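Local coordinates for protein triosephosphate isomerase (PDB 5UPR) that probably interconverts D-glyceraldehyde 3-phosphate and dihydroxyacetone phosphate as a homodimeric enzyme of glycolysis and gluconeogenesis, at residues 203-206 with 207-211. Sequence-based numbering, arbitrary orientation.
Sequences RNWL and AQAVS
The indole of Trp205 lies along the last turn of its helix and reaches the methyl of Ala209, one turn on. Trp205 CB leaves the helix pointing away from the residues that follow; the torsion there, chi1 -178°, sets CG beside the carbonyl carbon and swings the ring forward toward the helix's C-terminal end. Trp205 NE1 and Trp205 CD2 each stay 4.0 Å from Ala209 CB, and the contact tightens at the fused atom, Trp205 CE2, 3.5 Å from the same methyl carbon. The benzo half comes closest: Trp205 CZ2 is 3.4 Å from Ala209 CB, and that methyl sits over the face of the six-membered ring, 3.6 Å from its centroid, a CH-pi contact. At the far rim Trp205 CZ3 touches Val210 CG2 at 4.0 Å, the methyl arriving at a slant, while Leu206 CD2 lies in the ring plane at the edge. Beyond these neighbours, the indole packs on Leu158 and Arg162 of helix 150-164.

Underneath, Ala207 N, Gln208 N and Ala209 N bond to the carbonyls of Arg203, Asn204 and Trp205, the regular i to i+4 pattern. Leu206 O then takes two donors: Val210 N at 2.9 Å, and a weaker, bent bond from Ser211 N at 3.0 Å with an N-H...O angle of 125°. Here the chain leaves the helix, and the Ser211 hydroxyl N-caps helix 212-217 through Val214 N. Arg203, meanwhile, turns to Asp239 and Asp241 in salt bridges. This is the C-terminal end of helix 192-209, which follows strand 174-178 in the outer helical layer of the triosephosphate isomerase (beta/alpha)8 barrel.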
loop_
_atom_site.group_PDB
_atom_site.type_symbol
_atom_site.label_atom_id
_atom_site.label_comp_id
_atom_site.label_asym_id
_atom_site.label_seq_id
_atom_site.Cartn_x
_atom_site.Cartn_y
_atom_site.Cartn_z
ATOM N N ARG A 203 2.714 24.686 -17.016
ATOM C CA ARG A 203 3.294 24.442 -18.366
ATOM C C ARG A 203 4.504 25.352 -18.633
ATOM O O ARG A 203 5.460 24.897 -19.211
ATOM C CB ARG A 203 2.227 24.535 -19.454
ATOM C CG ARG A 203 2.603 23.855 -20.769
ATOM C CD ARG A 203 1.496 23.897 -21.828
ATOM N NE ARG A 203 0.231 23.318 -21.315
ATOM C CZ ARG A 203 -0.016 22.026 -21.133
ATOM N NH1 ARG A 203 0.861 21.099 -21.436
ATOM N NH2 ARG A 203 -1.190 21.657 -20.626
ATOM N N ASN A 204 4.488 26.576 -18.135
ATOM C CA ASN A 204 5.629 27.495 -18.269
ATOM C C ASN A 204 6.767 26.949 -17.420
ATOM O O ASN A 204 7.915 27.081 -17.830
ATOM C CB ASN A 204 5.350 28.950 -17.851
ATOM C CG ASN A 204 4.360 29.676 -18.752
ATOM O OD1 ASN A 204 4.130 29.289 -19.903
ATOM N ND2 ASN A 204 3.732 30.736 -18.200
ATOM N N TRP A 205 6.476 26.329 -16.271
ATOM C CA TRP A 205 7.522 25.708 -15.482
ATOM C C TRP A 205 8.189 24.586 -16.283
ATOM O O TRP A 205 9.430 24.519 -16.307
ATOM C CB TRP A 205 7.012 25.180 -14.101
ATOM C CG TRP A 205 8.140 24.591 -13.280
ATOM C CD1 TRP A 205 8.954 25.255 -12.379
ATOM C CD2 TRP A 205 8.643 23.255 -13.355
ATOM N NE1 TRP A 205 9.922 24.399 -11.915
ATOM C CE2 TRP A 205 9.730 23.156 -12.460
ATOM C CE3 TRP A 205 8.246 22.110 -14.077
ATOM C CZ2 TRP A 205 10.491 21.991 -12.355
ATOM C CZ3 TRP A 205 9.014 20.920 -13.921
ATOM C CH2 TRP A 205 10.069 20.880 -13.045
ATOM N N LEU A 206 7.383 23.682 -16.917
ATOM C CA LEU A 206 7.945 22.596 -17.711
ATOM C C LEU A 206 8.881 23.152 -18.789
ATOM O O LEU A 206 9.943 22.599 -19.031
ATOM C CB LEU A 206 6.874 21.729 -18.330
ATOM C CG LEU A 206 6.009 20.918 -17.375
ATOM C CD1 LEU A 206 4.757 20.391 -18.095
ATOM C CD2 LEU A 206 6.824 19.794 -16.819
ATOM N N ALA A 207 8.458 24.213 -19.450
ATOM C CA ALA A 207 9.205 24.782 -20.553
ATOM C C ALA A 207 10.572 25.321 -20.139
ATOM O O ALA A 207 11.486 25.187 -20.872
ATOM C CB ALA A 207 8.400 25.898 -21.285
ATOM N N GLN A 208 10.634 25.991 -18.992
ATOM C CA GLN A 208 11.884 26.629 -18.462
ATOM C C GLN A 208 12.787 25.600 -17.788
ATOM O O GLN A 208 13.967 25.677 -17.957
ATOM C CB GLN A 208 11.538 27.791 -17.493
ATOM C CG GLN A 208 12.477 28.173 -16.317
ATOM C CD GLN A 208 13.394 29.296 -16.608
ATOM O OE1 GLN A 208 12.954 30.333 -17.165
ATOM N NE2 GLN A 208 14.663 29.167 -16.200
ATOM N N ALA A 209 12.222 24.677 -16.992
ATOM C CA ALA A 209 13.024 23.751 -16.186
ATOM C C ALA A 209 13.376 22.449 -16.921
ATOM O O ALA A 209 14.416 21.874 -16.650
ATOM C CB ALA A 209 12.288 23.348 -14.903
ATOM N N VAL A 210 12.490 21.978 -17.827
ATOM C CA VAL A 210 12.755 20.758 -18.561
ATOM C C VAL A 210 13.013 21.109 -20.027
ATOM O O VAL A 210 14.143 21.199 -20.450
ATOM C CB VAL A 210 11.616 19.726 -18.377
ATOM C CG1 VAL A 210 12.004 18.392 -18.976
ATOM C CG2 VAL A 210 11.246 19.561 -16.905
ATOM N N SER A 211 11.973 21.333 -20.826
ATOM C CA SER A 211 12.129 21.796 -22.218
ATOM C C SER A 211 10.781 22.219 -22.801
ATOM O O SER A 211 9.716 21.727 -22.376
ATOM C CB SER A 211 12.737 20.697 -23.131
ATOM O OG SER A 211 11.764 19.632 -23.284
#